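LipS lipolytic enzyme (Unidentified, PDB 4FBM) probably hydrolyses ester bonds of lipids and related substrates as a thermostable, metagenome-derived lipase of the alpha/beta hydrolase fold. Local coordinates at residues 48-53 against 280-285; 123-128 against 148-153. All coordinates share one frame; numbering follows the deposited sequence.

Interaction 1 (48-53 against 280-285); sequences SRIGVL and SKLAAA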
loop_
_atom_site.group_PDB
_atom_site.type_symbol
_atom_site.label_atom_id
_atom_site.label_comp_id
_atom_site.label_asym_id
_atom_site.label_seq_id
_atom_site.Cartn_x
_atom_site.Cartn_y
_atom_site.Cartn_z
ATOM N N SER A 48 -33.294 -7.794 12.619
ATOM C CA SER A 48 -34.016 -7.582 11.393
ATOM C C SER A 48 -33.245 -7.976 10.103
ATOM O O SER A 48 -32.226 -8.657 10.139
ATOM C CB SER A 48 -34.458 -6.117 11.355
ATOM O OG SER A 48 -33.629 -5.340 10.497
ATOM N N ARG A 49 -33.788 -7.551 8.966
ATOM C CA ARG A 49 -33.294 -7.857 7.636
ATOM C C ARG A 49 -32.258 -6.853 7.189
ATOM O O ARG A 49 -31.748 -6.913 6.069
ATOM C CB ARG A 49 -34.457 -7.818 6.666
ATOM C CG ARG A 49 -35.060 -9.175 6.453
ATOM C CD ARG A 49 -36.391 -9.029 5.719
ATOM N NE ARG A 49 -37.230 -10.244 5.725
ATOM C CZ ARG A 49 -38.362 -10.390 6.434
ATOM N NH1 ARG A 49 -38.820 -9.405 7.235
ATOM N NH2 ARG A 49 -39.046 -11.535 6.339
ATOM N N ILE A 50 -31.976 -5.903 8.065
ATOM C CA ILE A 50 -30.933 -4.930 7.816
ATOM C C ILE A 50 -29.749 -5.260 8.681
ATOM O O ILE A 50 -29.883 -5.369 9.879
ATOM C CB ILE A 50 -31.447 -3.528 8.042
ATOM C CG1 ILE A 50 -32.831 -3.446 7.376
ATOM C CG2 ILE A 50 -30.461 -2.509 7.511
ATOM C CD1 ILE A 50 -33.225 -2.105 6.832
ATOM N N GLY A 51 -28.610 -5.479 8.019
ATOM C CA GLY A 51 -27.342 -5.881 8.637
ATOM C C GLY A 51 -26.316 -4.763 8.701
ATOM O O GLY A 51 -26.241 -3.920 7.837
ATOM N N VAL A 52 -25.555 -4.749 9.783
ATOM C CA VAL A 52 -24.441 -3.833 9.964
ATOM C C VAL A 52 -23.207 -4.641 10.329
ATOM O O VAL A 52 -23.185 -5.400 11.301
ATOM C CB VAL A 52 -24.708 -2.710 11.033
ATOM C CG1 VAL A 52 -23.624 -1.626 10.989
ATOM C CG2 VAL A 52 -26.047 -2.033 10.789
ATOM N N LEU A 53 -22.185 -4.490 9.502
ATOM C CA LEU A 53 -20.880 -4.986 9.830
ATOM C C LEU A 53 -20.072 -3.832 10.484
ATOM O O LEU A 53 -20.179 -2.673 10.087
ATOM C CB LEU A 53 -20.275 -5.559 8.563
ATOM C CG LEU A 53 -18.833 -5.932 8.245
ATOM C CD1 LEU A 53 -17.939 -6.071 9.457
ATOM C CD2 LEU A 53 -18.835 -7.212 7.397
ATOM N N SER A 280 -32.296 3.147 4.244
ATOM C CA SER A 280 -32.833 1.812 4.087
ATOM C C SER A 280 -34.293 1.866 3.733
ATOM O O SER A 280 -34.711 1.263 2.742
ATOM C CB SER A 280 -32.641 0.992 5.349
ATOM O OG SER A 280 -33.267 1.627 6.447
ATOM N N LYS A 281 -35.072 2.593 4.529
ATOM C CA LYS A 281 -36.546 2.657 4.358
ATOM C C LYS A 281 -37.234 1.274 4.647
ATOM O O LYS A 281 -38.442 1.148 4.494
ATOM C CB LYS A 281 -36.999 3.231 2.968
ATOM C CG LYS A 281 -36.163 4.361 2.332
ATOM C CD LYS A 281 -35.968 4.156 0.808
ATOM C CE LYS A 281 -34.654 3.410 0.479
ATOM N NZ LYS A 281 -34.679 2.481 -0.705
ATOM N N LEU A 282 -36.469 0.249 5.044
ATOM C CA LEU A 282 -37.027 -1.037 5.524
ATOM C C LEU A 282 -36.921 -1.106 7.074
ATOM O O LEU A 282 -37.260 -2.116 7.713
ATOM C CB LEU A 282 -36.357 -2.232 4.796
ATOM C CG LEU A 282 -36.728 -3.717 5.007
ATOM C CD1 LEU A 282 -38.239 -3.938 4.953
ATOM C CD2 LEU A 282 -36.005 -4.658 4.009
ATOM N N ALA A 283 -36.469 0.013 7.646
ATOM C CA ALA A 283 -36.433 0.256 9.078
ATOM C C ALA A 283 -37.723 0.928 9.605
ATOM O O ALA A 283 -37.892 2.137 9.463
ATOM C CB ALA A 283 -35.235 1.101 9.404
ATOM N N ALA A 284 -38.607 0.114 10.203
ATOM C CA ALA A 284 -39.794 0.564 10.971
ATOM C C ALA A 284 -39.689 0.322 12.522
ATOM O O ALA A 284 -39.990 -0.790 12.992
ATOM C CB ALA A 284 -41.059 -0.102 10.414
ATOM N N ALA A 285 -39.343 1.370 13.304
ATOM C CA ALA A 285 -38.864 1.231 14.724
ATOM C C ALA A 285 -39.467 2.130 15.871
ATOM O O ALA A 285 -39.113 3.312 16.040
ATOM C CB ALA A 285 -37.307 1.305 14.747
#

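Interaction 2 (123-128 against 148-153); sequences TGLSMG and PINAAL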
loop_
_atom_site.group_PDB
_atom_site.type_symbol
_atom_site.label_atom_id
_atom_site.label_comp_id
_atom_site.label_asym_id
_atom_site.label_seq_id
_atom_site.Cartn_x
_atom_site.Cartn_y
_atom_site.Cartn_z
ATOM N N THR A 123 -19.489 -0.108 8.832
ATOM C CA THR A 123 -18.816 0.889 9.610
ATOM C C THR A 123 -17.602 0.281 10.313
ATOM O O THR A 123 -17.612 -0.894 10.743
ATOM C CB THR A 123 -19.793 1.581 10.591
ATOM O OG1 THR A 123 -19.404 2.956 10.770
ATOM C CG2 THR A 123 -19.827 0.869 11.924
ATOM N N GLY A 124 -16.545 1.085 10.390
ATOM C CA GLY A 124 -15.311 0.667 11.061
ATOM C C GLY A 124 -14.460 1.834 11.510
ATOM O O GLY A 124 -14.585 2.985 11.022
ATOM N N LEU A 125 -13.585 1.531 12.455
ATOM C CA LEU A 125 -12.707 2.536 13.065
ATOM C C LEU A 125 -11.311 2.318 12.573
ATOM O O LEU A 125 -10.798 1.205 12.654
ATOM C CB LEU A 125 -12.738 2.431 14.613
ATOM C CG LEU A 125 -11.675 3.204 15.408
ATOM C CD1 LEU A 125 -11.600 4.684 15.009
ATOM C CD2 LEU A 125 -11.871 3.066 16.882
ATOM N N SER A 126 -10.691 3.378 12.080
ATOM C CA SER A 126 -9.252 3.352 11.821
ATOM C C SER A 126 -8.935 2.442 10.625
ATOM O O SER A 126 -9.298 2.771 9.487
ATOM C CB SER A 126 -8.470 2.927 13.084
ATOM O OG SER A 126 -7.119 3.305 12.990
ATOM N N MET A 127 -8.257 1.317 10.872
ATOM C CA MET A 127 -8.005 0.347 9.814
ATOM C C MET A 127 -9.324 -0.258 9.433
ATOM O O MET A 127 -9.536 -0.538 8.264
ATOM C CB MET A 127 -7.018 -0.747 10.233
ATOM C CG MET A 127 -6.699 -1.677 9.069
ATOM S SD MET A 127 -5.655 -3.082 9.424
ATOM C CE MET A 127 -6.409 -3.930 10.817
ATOM N N GLY A 128 -10.197 -0.452 10.433
ATOM C CA GLY A 128 -11.611 -0.797 10.222
ATOM C C GLY A 128 -12.293 0.189 9.277
ATOM O O GLY A 128 -13.159 -0.193 8.462
ATOM N N PRO A 148 -17.300 5.360 7.472
ATOM C CA PRO A 148 -15.930 5.214 7.922
ATOM C C PRO A 148 -15.611 6.274 8.985
ATOM O O PRO A 148 -15.943 7.453 8.805
ATOM C CB PRO A 148 -15.105 5.367 6.638
ATOM C CG PRO A 148 -15.934 6.203 5.749
ATOM C CD PRO A 148 -17.383 5.907 6.106
ATOM N N ILE A 149 -15.035 5.811 10.100
ATOM C CA ILE A 149 -14.634 6.644 11.229
ATOM C C ILE A 149 -13.107 6.662 11.306
ATOM O O ILE A 149 -12.487 5.661 11.710
ATOM C CB ILE A 149 -15.169 6.043 12.540
ATOM C CG1 ILE A 149 -16.696 5.973 12.522
ATOM C CG2 ILE A 149 -14.604 6.786 13.765
ATOM C CD1 ILE A 149 -17.230 5.047 13.585
ATOM N N ASN A 150 -12.510 7.787 10.922
ATOM C CA ASN A 150 -11.061 7.952 10.998
ATOM C C ASN A 150 -10.373 6.878 10.203
ATOM O O ASN A 150 -9.542 6.129 10.731
ATOM C CB ASN A 150 -10.569 7.846 12.437
ATOM C CG ASN A 150 -10.854 9.076 13.251
ATOM O OD1 ASN A 150 -10.919 10.210 12.731
ATOM N ND2 ASN A 150 -11.002 8.868 14.565
ATOM N N ALA A 151 -10.744 6.766 8.939
ATOM C CA ALA A 151 -10.145 5.785 8.053
ATOM C C ALA A 151 -8.641 5.980 8.013
ATOM O O ALA A 151 -8.164 7.084 7.774
ATOM C CB ALA A 151 -10.719 5.930 6.676
ATOM N N ALA A 152 -7.930 4.888 8.277
ATOM C CA ALA A 152 -6.473 4.794 8.199
ATOM C C ALA A 152 -6.016 4.524 6.772
ATOM O O ALA A 152 -5.541 3.419 6.494
ATOM C CB ALA A 152 -5.991 3.651 9.121
ATOM N N LEU A 153 -6.171 5.511 5.883
ATOM C CA LEU A 153 -5.874 5.347 4.443
ATOM C C LEU A 153 -4.457 5.734 4.083
ATOM O O LEU A 153 -3.825 5.077 3.253
ATOM C CB LEU A 153 -6.830 6.167 3.553
ATOM C CG LEU A 153 -7.954 5.441 2.830
ATOM C CD1 LEU A 153 -9.058 5.119 3.774
ATOM C CD2 LEU A 153 -8.518 6.271 1.719
#

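Interaction 1 (48-53 against 280-285)
Ile50 meets Ser280 and Leu282 through the single methyl at the far end of its longer branch. Its CD1 lies 3.5 Å from Ser280 CB and 3.7 Å from Leu282 CB, so one carbon touches both residues where the chain comes out of helix 265-280. The first torsion (chi1 -44°) sets CG1 beside the backbone N of Ile50, and the second extends CD1 from there to 280-285, while CG2 takes the place anti to that nitrogen. The backbone of Ala283 adds its N at 4.0 Å from Ile50 CD1. A looser touch joins Arg49 and Leu282, where the aliphatic root of the arginine, CB, comes within 4.4 Å of Leu282 CD2. Leu282 is largely solvent-exposed, whereas Ile50 and Ser280 are buried, and the patch therefore runs from the protein interior to its surface.

The polar groups next to this packing are held by their own neighbourhoods. Ser280 OG turns back to the helix and is hydrogen-bonded with Ile276 O, presenting chiefly its CB to the isoleucine. On the other side, Ser48 OG accepts the backbone N-H of Ile50 at 3.0 Å and an angle of 167°, an ST turn that shapes the chain just ahead of the strand. Lys281 leaves the helical conformation with positive phi (66°), and Leu282 follows, lying against Ile50. Further out, Tyr77, Val119 and Phe121 also touch Ile50, and Phe121 packs on Ser280 as well. The arrangement is plain apolar packing in an alpha/beta hydrolase fold: the start of strand 50-55 in the central parallel sheet meets the chain as it leaves helix 265-280, the last helix, well away from the probable nucleophile.

Interaction 2 (123-128 against 148-153)
Ser126 and Ala152 meet at the sharp turn from strand 119-125 into helix 127-138, a Gly-Leu-Ser-Met-Gly sequence that fits the nucleophile elbow of alpha/beta hydrolases. Ser126 has the positive phi (70°) characteristic of the serine in such an elbow, and its OG is hydrogen-bonded with His257 NE2, consistent with a Ser-His-Asp triad completed by Asp227.

Three backbone hydrogen bonds join the segments. Ile149 N donates to Gly124 O at 3.0 Å, and Ser126 N returns a bond to Ile149 O at 2.9 Å; both donors lie close to the line of the carbonyl they address, a parallel pairing that brackets Leu125. Past the strand ends, Ala152 N donates to Ser126 O at 2.8 Å, approaching from above the carbonyl plane and 58° out of it. CA-H...O contacts supplement these bonds, among them Leu125 CA to Ile149 O and Ala151 CA to Ser126 O. The elbow is thus tied to segment 148-153 on both sides of the serine's CA.

Apolar packing is concentrated on the sheet face that bears Leu125 and Ile149. Leu125 CD1 reaches Ile149 CG2 at 3.9 Å, the two side chains slanting across one another. Ile149 sends its other branch to Thr123, with CD1 4.1 Å from OG1, the hydroxyl being hydrogen-bonded with Met147 O.

Polar side chains are engaged beyond the pair. Asn150 is tied through OD1 to Ser224 N, while its CB touches the leucine. The serine hydroxyl sits anti to the Ser126 N (chi1 -161°), directed from the backbone towards the histidine, and the methyl of Ala152 lies beside it, CB 4.0 Å from Ser126 OG.

In the fold
Both interactions reach the central parallel sheet, in which strands 50-55, 119-125 and 145-149 lie side by side, yet their centres are 22 Å apart. Interaction 2 lies about 4 Å from the centre of the chain, where strand 119-125 runs into the probable catalytic elbow beside the end of strand 145-149; interaction 1 lies about 20 Å out, at the start of strand 50-55. Along the sequence, 48-53 comes first, 123-128 and 148-153 follow, and 280-285 comes last, so the peripheral contact brings the sheet's first strand together with the chain leaving the last helix. Leu53 and Thr123 link the two sites through a probable backbone hydrogen bond, Leu53 O to Thr123 N at 2.9 Å.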